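Secreted protein ASP-2 (Necator americanus, PDB 1U53) is a secreted, pathogenesis-related-1-like protein of the CAP family from a human hookworm, studied as a vaccine antigen, whose molecular function is not firmly established. Local coordinates at residues A[5-10]-A[15-20]; A[64-69]-A[83-88]; A[95-100]-A[148-153]. All blocks are in the same frame, centred on the assembly; numbering follows the deposited sequence.

Contact 1. Residues A[5-10]-A[15-20]; sequences FGCPDN and EARQKF. Unlike the reference sequence in segment 5-10: Phe5 (reference Ala).
Arg17 reaches from the first turns of helix 14-32 to the N-terminal segment 5-10, its chain extended from CG to NE so that the guanidinium stands clear of the helix. The direct hydrogen bond is Arg17 NH2 to Pro8 O, 3.0 Å long. The donor meets the carbonyl oxygen almost end-on, but the bond is bent at the hydrogen (142°). The oxygen is tilted 23° out of the guanidinium plane. A water extends this grip: it donates to Cys7 O at 2.9 Å and weakly accepts from Arg17 NH1.

The apolar part comes from Cys7, whose CB lies over one guanidinium face, toward its rim, 3.5 Å from Arg17 CZ. Asn10 OD1 comes within 3.2 Å of Arg17 NH2, but at a poor angle for a bond, and is instead bonded to Met12 N.

Charge partners lie outside the two segments: Arg17 NE and NH1 make salt bridges with Glu60 OE2 and Glu14 OE1, and Glu60 OE1 accepts from Asn10 ND2. Two carboxylates balance its charge and should limit its rotation. With the Cys7-Cys57 disulfide, the arginine thus fastens the irregular N-terminal segment to the start of the first helix, at the edge of the disulfide-braced CAP fold.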
loop_
_atom_site.group_PDB
_atom_site.type_symbol
_atom_site.label_atom_id
_atom_site.label_comp_id
_atom_site.label_asym_id
_atom_site.label_seq_id
_atom_site.Cartn_x
_atom_site.Cartn_y
_atom_site.Cartn_z
ATOM N N PHE A 5 -9.164 15.053 -12.663
ATOM C CA PHE A 5 -10.467 14.584 -12.184
ATOM C C PHE A 5 -10.412 14.408 -10.670
ATOM O O PHE A 5 -9.795 13.467 -10.163
ATOM C CB PHE A 5 -10.790 13.240 -12.844
ATOM C CG PHE A 5 -12.224 12.761 -12.645
ATOM C CD1 PHE A 5 -13.247 13.172 -13.513
ATOM C CD2 PHE A 5 -12.524 11.865 -11.636
ATOM C CE1 PHE A 5 -14.543 12.738 -13.340
ATOM C CE2 PHE A 5 -13.833 11.399 -11.452
ATOM C CZ PHE A 5 -14.845 11.840 -12.303
ATOM N N GLY A 6 -11.060 15.316 -9.953
ATOM C CA GLY A 6 -11.008 15.308 -8.500
ATOM C C GLY A 6 -12.033 14.313 -7.946
ATOM O O GLY A 6 -13.054 14.007 -8.581
ATOM N N CYS A 7 -11.749 13.783 -6.763
ATOM C CA CYS A 7 -12.700 12.908 -6.092
ATOM C C CYS A 7 -13.773 13.772 -5.389
ATOM O O CYS A 7 -13.591 15.002 -5.216
ATOM C CB CYS A 7 -11.945 11.984 -5.100
ATOM S SG CYS A 7 -10.622 11.014 -5.871
ATOM N N PRO A 8 -14.897 13.165 -5.008
ATOM C CA PRO A 8 -16.036 13.855 -4.395
ATOM C C PRO A 8 -15.652 14.486 -3.072
ATOM O O PRO A 8 -14.637 14.101 -2.428
ATOM C CB PRO A 8 -17.045 12.723 -4.114
ATOM C CG PRO A 8 -16.580 11.559 -4.897
ATOM C CD PRO A 8 -15.136 11.716 -5.141
ATOM N N ASP A 9 -16.472 15.449 -2.663
ATOM C CA ASP A 9 -16.345 16.163 -1.397
ATOM C C ASP A 9 -17.037 15.266 -0.404
ATOM O O ASP A 9 -18.176 15.506 0.013
ATOM C CB ASP A 9 -17.046 17.514 -1.554
ATOM C CG ASP A 9 -16.861 18.426 -0.382
ATOM O OD1 ASP A 9 -15.985 18.172 0.476
ATOM O OD2 ASP A 9 -17.605 19.432 -0.355
ATOM N N ASN A 10 -16.358 14.172 -0.055
ATOM C CA ASN A 10 -16.990 13.064 0.680
ATOM C C ASN A 10 -16.443 12.832 2.100
ATOM O O ASN A 10 -16.738 11.778 2.716
ATOM C CB ASN A 10 -16.853 11.759 -0.139
ATOM C CG ASN A 10 -15.395 11.341 -0.299
ATOM O OD1 ASN A 10 -14.528 11.939 0.335
ATOM N ND2 ASN A 10 -15.118 10.308 -1.140
ATOM N N GLU A 15 -5.488 16.628 1.247
ATOM C CA GLU A 15 -4.184 16.458 1.926
ATOM C C GLU A 15 -3.934 14.992 2.275
ATOM O O GLU A 15 -2.822 14.468 2.108
ATOM C CB GLU A 15 -4.150 17.287 3.196
ATOM C CG GLU A 15 -4.178 18.804 2.982
ATOM C CD GLU A 15 -5.573 19.411 2.636
ATOM O OE1 GLU A 15 -6.637 18.759 2.764
ATOM O OE2 GLU A 15 -5.595 20.613 2.267
ATOM N N ALA A 16 -4.979 14.311 2.736
ATOM C CA ALA A 16 -4.816 12.908 3.114
ATOM C C ALA A 16 -4.643 12.038 1.893
ATOM O O ALA A 16 -3.890 11.027 1.899
ATOM C CB ALA A 16 -6.046 12.424 3.952
ATOM N N ARG A 17 -5.362 12.373 0.820
ATOM C CA ARG A 17 -5.233 11.596 -0.402
ATOM C C ARG A 17 -3.815 11.760 -0.904
ATOM O O ARG A 17 -3.185 10.781 -1.309
ATOM C CB ARG A 17 -6.183 12.124 -1.474
ATOM C CG ARG A 17 -7.633 12.000 -1.130
ATOM C CD ARG A 17 -8.496 12.473 -2.333
ATOM N NE ARG A 17 -9.900 12.145 -2.071
ATOM C CZ ARG A 17 -10.859 13.036 -1.895
ATOM N NH1 ARG A 17 -10.605 14.330 -2.068
ATOM N NH2 ARG A 17 -12.099 12.651 -1.653
ATOM N N GLN A 18 -3.293 12.990 -0.898
ATOM C CA GLN A 18 -1.931 13.219 -1.356
ATOM C C GLN A 18 -0.942 12.482 -0.492
ATOM O O GLN A 18 0.004 11.894 -1.001
ATOM C CB GLN A 18 -1.618 14.720 -1.360
ATOM C CG GLN A 18 -2.416 15.431 -2.457
ATOM C CD GLN A 18 -2.132 16.933 -2.540
ATOM O OE1 GLN A 18 -1.605 17.539 -1.605
ATOM N NE2 GLN A 18 -2.483 17.531 -3.668
ATOM N N LYS A 19 -1.177 12.476 0.820
ATOM C CA LYS A 19 -0.233 11.804 1.718
ATOM C C LYS A 19 -0.189 10.325 1.423
ATOM O O LYS A 19 0.881 9.726 1.309
ATOM C CB LYS A 19 -0.603 12.084 3.181
ATOM C CG LYS A 19 0.372 11.534 4.209
ATOM C CD LYS A 19 1.727 12.209 4.043
ATOM C CE LYS A 19 2.701 11.823 5.103
ATOM N NZ LYS A 19 4.049 12.384 4.721
ATOM N N PHE A 20 -1.361 9.729 1.245
ATOM C CA PHE A 20 -1.391 8.282 0.951
ATOM C C PHE A 20 -0.639 7.963 -0.335
ATOM O O PHE A 20 0.203 7.090 -0.365
ATOM C CB PHE A 20 -2.838 7.775 0.795
ATOM C CG PHE A 20 -3.479 7.363 2.087
ATOM C CD1 PHE A 20 -2.917 6.356 2.882
ATOM C CD2 PHE A 20 -4.629 7.986 2.530
ATOM C CE1 PHE A 20 -3.547 5.972 4.129
ATOM C CE2 PHE A 20 -5.259 7.588 3.750
ATOM C CZ PHE A 20 -4.698 6.597 4.526
HETATM O O HOH W 1 -12.926 16.554 -2.876
#

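Contact 2. Residues A[64-69]-A[83-88]; sequences MNNAKQ and LGENIF
Asn66 and Glu85 meet through a single polar bond: Asn66 ND2 donates to Glu85 OE2 over 3.0 Å, with an N-H...O angle of 158°. The two flat groups are strongly turned against each other, and the bond lies differently to each plane. The acceptor lies close to the amide plane of Asn66, whereas the donor comes down on OE2 from above the carboxylate, 62° out of its plane. ND2 consequently also sits near the carboxylate carbon, 3.4 Å from Glu85 CD.

Both side chains leave their backbones with CG opposite the main-chain nitrogen (chi1 -179° in Asn66). In Glu85 the next torsion is extended too, which carries the carboxylate from the strand to the helix. Ile87, two residues further along the strand, points toward the helix like Glu85; its CG2 methyl approaches Asn66 ND2 at 4.2 Å, an apolar flank to the amide.

Asn66 OD1 is bonded to Tyr158 OH and ND2 also donates to Lys73 O, fixing which way round the amide sits. Ser75 OG, Gln162 NE2 and Asn66 ND2 together fix the position of Glu85 OE2. Residues 84-87 read Gly-Glu-Asn-Ile, a signature of CAP proteins, and Glu85 probably corresponds to a glutamate of the family's central His/Glu cavity; His74, which Ile87 touches, lies nearby. The pair bridges the C-terminal part of helix 57-67 and the edge strand 84-90, with Val160 of the adjoining strand 157-164 touching both side chains.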
loop_
_atom_site.group_PDB
_atom_site.type_symbol
_atom_site.label_atom_id
_atom_site.label_comp_id
_atom_site.label_asym_id
_atom_site.label_seq_id
_atom_site.Cartn_x
_atom_site.Cartn_y
_atom_site.Cartn_z
ATOM N N MET A 64 -13.968 3.549 1.309
ATOM C CA MET A 64 -14.977 4.267 2.085
ATOM C C MET A 64 -16.129 3.401 2.562
ATOM O O MET A 64 -16.571 3.518 3.716
ATOM C CB MET A 64 -15.530 5.468 1.267
ATOM C CG MET A 64 -16.527 6.297 2.066
ATOM S SD MET A 64 -17.118 7.646 1.003
ATOM C CE MET A 64 -18.093 6.745 -0.199
ATOM N N ASN A 65 -16.663 2.554 1.668
ATOM C CA ASN A 65 -17.758 1.688 2.035
ATOM C C ASN A 65 -17.375 0.814 3.237
ATOM O O ASN A 65 -18.222 0.488 4.047
ATOM C CB ASN A 65 -18.150 0.789 0.861
ATOM C CG ASN A 65 -18.817 1.550 -0.264
ATOM O OD1 ASN A 65 -19.201 2.705 -0.088
ATOM N ND2 ASN A 65 -18.907 0.932 -1.448
ATOM N N ASN A 66 -16.103 0.411 3.330
ATOM C CA ASN A 66 -15.639 -0.339 4.491
ATOM C C ASN A 66 -15.493 0.592 5.674
ATOM O O ASN A 66 -16.132 0.409 6.721
ATOM C CB ASN A 66 -14.282 -1.008 4.158
ATOM C CG ASN A 66 -13.720 -1.855 5.313
ATOM O OD1 ASN A 66 -14.087 -1.667 6.465
ATOM N ND2 ASN A 66 -12.807 -2.792 4.992
ATOM N N ALA A 67 -14.684 1.625 5.498
ATOM C CA ALA A 67 -14.432 2.556 6.631
ATOM C C ALA A 67 -15.712 3.047 7.280
ATOM O O ALA A 67 -15.754 3.108 8.475
ATOM C CB ALA A 67 -13.577 3.723 6.188
ATOM N N LYS A 68 -16.731 3.422 6.505
ATOM C CA LYS A 68 -17.916 4.049 7.097
ATOM C C LYS A 68 -18.675 3.125 8.040
ATOM O O LYS A 68 -19.483 3.596 8.850
ATOM C CB LYS A 68 -18.877 4.517 6.002
ATOM C CG LYS A 68 -18.355 5.749 5.269
ATOM C CD LYS A 68 -18.504 6.939 6.170
ATOM C CE LYS A 68 -18.429 8.267 5.433
ATOM N NZ LYS A 68 -18.210 9.377 6.409
ATOM N N GLN A 69 -18.486 1.806 7.928
ATOM C CA GLN A 69 -19.184 0.896 8.854
ATOM C C GLN A 69 -18.601 0.884 10.268
ATOM O O GLN A 69 -19.237 0.386 11.209
ATOM C CB GLN A 69 -19.165 -0.521 8.320
ATOM C CG GLN A 69 -19.754 -0.689 6.946
ATOM C CD GLN A 69 -19.519 -2.082 6.406
ATOM O OE1 GLN A 69 -19.877 -3.094 7.052
ATOM N NE2 GLN A 69 -18.931 -2.164 5.222
ATOM N N LEU A 83 -9.913 -6.012 -6.015
ATOM C CA LEU A 83 -9.029 -5.124 -5.208
ATOM C C LEU A 83 -8.447 -5.770 -3.976
ATOM O O LEU A 83 -9.099 -6.619 -3.341
ATOM C CB LEU A 83 -9.795 -3.892 -4.736
ATOM C CG LEU A 83 -10.368 -3.074 -5.874
ATOM C CD1 LEU A 83 -11.294 -1.998 -5.274
ATOM C CD2 LEU A 83 -9.264 -2.429 -6.713
ATOM N N GLY A 84 -7.226 -5.338 -3.591
ATOM C CA GLY A 84 -6.623 -5.756 -2.318
ATOM C C GLY A 84 -6.990 -4.713 -1.260
ATOM O O GLY A 84 -7.672 -3.704 -1.552
ATOM N N GLU A 85 -6.553 -4.942 -0.021
ATOM C CA GLU A 85 -7.008 -4.054 1.039
ATOM C C GLU A 85 -6.065 -4.125 2.244
ATOM O O GLU A 85 -5.656 -5.248 2.673
ATOM C CB GLU A 85 -8.384 -4.491 1.506
ATOM C CG GLU A 85 -9.007 -3.573 2.619
ATOM C CD GLU A 85 -10.392 -4.088 2.965
ATOM O OE1 GLU A 85 -10.481 -5.164 3.619
ATOM O OE2 GLU A 85 -11.386 -3.485 2.490
ATOM N N ASN A 86 -5.739 -2.950 2.799
ATOM C CA ASN A 86 -4.997 -2.861 4.087
ATOM C C ASN A 86 -5.848 -2.053 5.026
ATOM O O ASN A 86 -6.454 -1.067 4.627
ATOM C CB ASN A 86 -3.699 -2.082 3.908
ATOM C CG ASN A 86 -2.582 -2.943 3.344
ATOM O OD1 ASN A 86 -2.608 -4.168 3.550
ATOM N ND2 ASN A 86 -1.557 -2.322 2.747
ATOM N N ILE A 87 -5.917 -2.477 6.296
ATOM C CA ILE A 87 -6.723 -1.696 7.248
ATOM C C ILE A 87 -5.867 -1.294 8.462
ATOM O O ILE A 87 -4.833 -1.935 8.755
ATOM C CB ILE A 87 -7.989 -2.462 7.721
ATOM C CG1 ILE A 87 -7.612 -3.740 8.468
ATOM C CG2 ILE A 87 -8.918 -2.709 6.529
ATOM C CD1 ILE A 87 -8.859 -4.500 9.001
ATOM N N PHE A 88 -6.239 -0.192 9.123
ATOM C CA PHE A 88 -5.445 0.322 10.258
ATOM C C PHE A 88 -6.384 1.045 11.187
ATOM O O PHE A 88 -7.377 1.636 10.741
ATOM C CB PHE A 88 -4.364 1.311 9.766
ATOM C CG PHE A 88 -3.684 2.124 10.864
ATOM C CD1 PHE A 88 -2.591 1.631 11.544
ATOM C CD2 PHE A 88 -4.149 3.399 11.174
ATOM C CE1 PHE A 88 -1.947 2.418 12.559
ATOM C CE2 PHE A 88 -3.543 4.183 12.202
ATOM C CZ PHE A 88 -2.430 3.661 12.882
#

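Contact 3. Residues A[95-100]-A[148-153]; sequences MDKAKA and CYVEAC
Helix 97-109 begins against strand 145-152 of the mixed sheet, and its first turn packs on Val150 through Lys97 and Ala100, which lie three residues apart on the helix. Val150 holds CG1 opposite its backbone nitrogen (chi1 -180°), which sets this methyl between the two helical residues: it is 3.9 Å from Lys97 CG and equally 3.9 Å from Ala100 CB. The other methyl, CG2, packs against the helix backbone, 3.9 Å from Lys97 O.

Lys97 contributes its aliphatic stem. The lysine chain and the valine run past each other in opposite directions, with Lys97 CD near Val150 CB, and further out Lys97 CE lies 3.3 Å from Val150 O. That carbonyl oxygen is buried under the Lys97 CD and CE methylenes and has no hydrogen-bonding partner in the model. The stem then bends at its last torsion (chi4 95°), and NZ is bonded to Gly11 O, in the loop before helix 14-32.

This is the helix-on-sheet layering of the CAP alpha-beta-alpha sandwich. Val150 faces helix 97-109 and also touches Phe20 of helix 14-32, whereas Tyr149 and Glu151 point away and pack against helix 57-67 on the other side of the sheet. The Cys148-Cys161 disulfide joins the strand to its antiparallel neighbour 157-164, and Cys153 is bonded to Cys70, beyond helix 57-67. The start of helix 97-109 is secured by Asp96 at its N-cap: OD2 accepts from Lys99 N at 2.9 Å through its anti lone pair, and one helical bond follows from Ala100 N to Asp96 O.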
loop_
_atom_site.group_PDB
_atom_site.type_symbol
_atom_site.label_atom_id
_atom_site.label_comp_id
_atom_site.label_asym_id
_atom_site.label_seq_id
_atom_site.Cartn_x
_atom_site.Cartn_y
_atom_site.Cartn_z
ATOM N N MET A 95 -8.113 12.180 15.180
ATOM C CA MET A 95 -6.840 12.442 14.540
ATOM C C MET A 95 -7.007 13.109 13.189
ATOM O O MET A 95 -7.938 12.776 12.439
ATOM C CB MET A 95 -6.095 11.115 14.331
ATOM C CG MET A 95 -4.711 11.263 13.671
ATOM S SD MET A 95 -3.713 9.760 13.722
ATOM C CE MET A 95 -3.505 9.649 15.455
ATOM N N ASP A 96 -6.089 14.029 12.872
ATOM C CA ASP A 96 -6.112 14.709 11.576
ATOM C C ASP A 96 -5.998 13.645 10.512
ATOM O O ASP A 96 -5.215 12.713 10.679
ATOM C CB ASP A 96 -4.907 15.640 11.513
ATOM C CG ASP A 96 -4.675 16.171 10.152
ATOM O OD1 ASP A 96 -5.231 17.238 9.777
ATOM O OD2 ASP A 96 -3.905 15.529 9.413
ATOM N N LYS A 97 -6.794 13.704 9.450
ATOM C CA LYS A 97 -6.786 12.575 8.488
ATOM C C LYS A 97 -5.497 12.354 7.744
ATOM O O LYS A 97 -5.185 11.218 7.404
ATOM C CB LYS A 97 -7.970 12.679 7.511
ATOM C CG LYS A 97 -9.305 12.624 8.244
ATOM C CD LYS A 97 -10.503 12.381 7.310
ATOM C CE LYS A 97 -11.827 12.375 8.110
ATOM N NZ LYS A 97 -12.436 13.721 8.052
ATOM N N ALA A 98 -4.730 13.421 7.474
ATOM C CA ALA A 98 -3.421 13.231 6.798
ATOM C C ALA A 98 -2.408 12.653 7.757
ATOM O O ALA A 98 -1.521 11.883 7.365
ATOM C CB ALA A 98 -2.880 14.568 6.229
ATOM N N LYS A 99 -2.533 12.988 9.045
ATOM C CA LYS A 99 -1.689 12.348 10.063
ATOM C C LYS A 99 -2.034 10.841 10.163
ATOM O O LYS A 99 -1.142 9.983 10.323
ATOM C CB LYS A 99 -1.831 13.020 11.451
ATOM C CG LYS A 99 -0.973 12.316 12.531
ATOM C CD LYS A 99 -1.089 13.025 13.880
ATOM C CE LYS A 99 -0.441 12.156 14.982
ATOM N NZ LYS A 99 -0.790 12.627 16.357
ATOM N N ALA A 100 -3.335 10.520 10.093
ATOM C CA ALA A 100 -3.750 9.091 10.135
ATOM C C ALA A 100 -3.212 8.358 8.884
ATOM O O ALA A 100 -2.773 7.227 8.983
ATOM C CB ALA A 100 -5.256 9.005 10.180
ATOM N N CYS A 148 -8.079 5.409 -0.737
ATOM C CA CYS A 148 -8.227 5.161 0.692
ATOM C C CYS A 148 -9.278 6.054 1.315
ATOM O O CYS A 148 -9.647 7.069 0.755
ATOM C CB CYS A 148 -6.881 5.464 1.393
ATOM S SG CYS A 148 -5.432 4.702 0.616
ATOM N N TYR A 149 -9.682 5.700 2.526
ATOM C CA TYR A 149 -10.596 6.565 3.273
ATOM C C TYR A 149 -10.262 6.477 4.751
ATOM O O TYR A 149 -9.932 5.383 5.250
ATOM C CB TYR A 149 -12.043 6.151 3.003
ATOM C CG TYR A 149 -13.067 7.197 3.422
ATOM C CD1 TYR A 149 -13.458 8.203 2.528
ATOM C CD2 TYR A 149 -13.608 7.196 4.712
ATOM C CE1 TYR A 149 -14.352 9.176 2.939
ATOM C CE2 TYR A 149 -14.500 8.157 5.111
ATOM C CZ TYR A 149 -14.882 9.141 4.225
ATOM O OH TYR A 149 -15.817 10.097 4.615
ATOM N N VAL A 150 -10.370 7.611 5.453
ATOM C CA VAL A 150 -10.155 7.719 6.909
ATOM C C VAL A 150 -11.446 8.191 7.514
ATOM O O VAL A 150 -11.999 9.249 7.096
ATOM C CB VAL A 150 -9.075 8.735 7.252
ATOM C CG1 VAL A 150 -8.867 8.833 8.765
ATOM C CG2 VAL A 150 -7.753 8.398 6.502
ATOM N N GLU A 151 -11.952 7.402 8.456
ATOM C CA GLU A 151 -13.217 7.709 9.121
ATOM C C GLU A 151 -13.001 7.938 10.595
ATOM O O GLU A 151 -12.375 7.126 11.262
ATOM C CB GLU A 151 -14.192 6.541 8.944
ATOM C CG GLU A 151 -15.588 6.746 9.597
ATOM C CD GLU A 151 -16.470 7.808 8.948
ATOM O OE1 GLU A 151 -16.012 8.530 8.046
ATOM O OE2 GLU A 151 -17.649 7.956 9.402
ATOM N N ALA A 152 -13.590 9.016 11.127
ATOM C CA ALA A 152 -13.543 9.242 12.559
ATOM C C ALA A 152 -14.733 8.565 13.162
ATOM O O ALA A 152 -15.834 9.142 13.181
ATOM C CB ALA A 152 -13.599 10.727 12.868
ATOM N N CYS A 153 -14.538 7.340 13.646
ATOM C CA CYS A 153 -15.625 6.599 14.239
ATOM C C CYS A 153 -15.749 6.996 15.687
ATOM O O CYS A 153 -14.945 7.780 16.202
ATOM C CB CYS A 153 -15.346 5.110 14.149
ATOM S SG CYS A 153 -15.171 4.515 12.477
#

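The three contacts follow one another along the chain and meet around strand 145-152, contact 2 through Met64, Ala67 and Lys68. Centre to centre, contact 3 lies about 12 Å from each of the others, and contacts 1 and 2 are about 15 Å apart. Tyr149 links all three: its OH is 2.7 Å from Asn10 O of contact 1, a probable hydrogen bond, and its ring packs on Ala67. Lys68 NZ adds a 2.9 Å salt bridge to Glu151 OE1. On the other face of the sheet, Phe20 CE2 reaches Cys148 CB at 3.6 Å. Contact 2 alone carries a residue, Glu85, of the probable CAP cavity; contacts 1 and 3 belong to the surrounding framework.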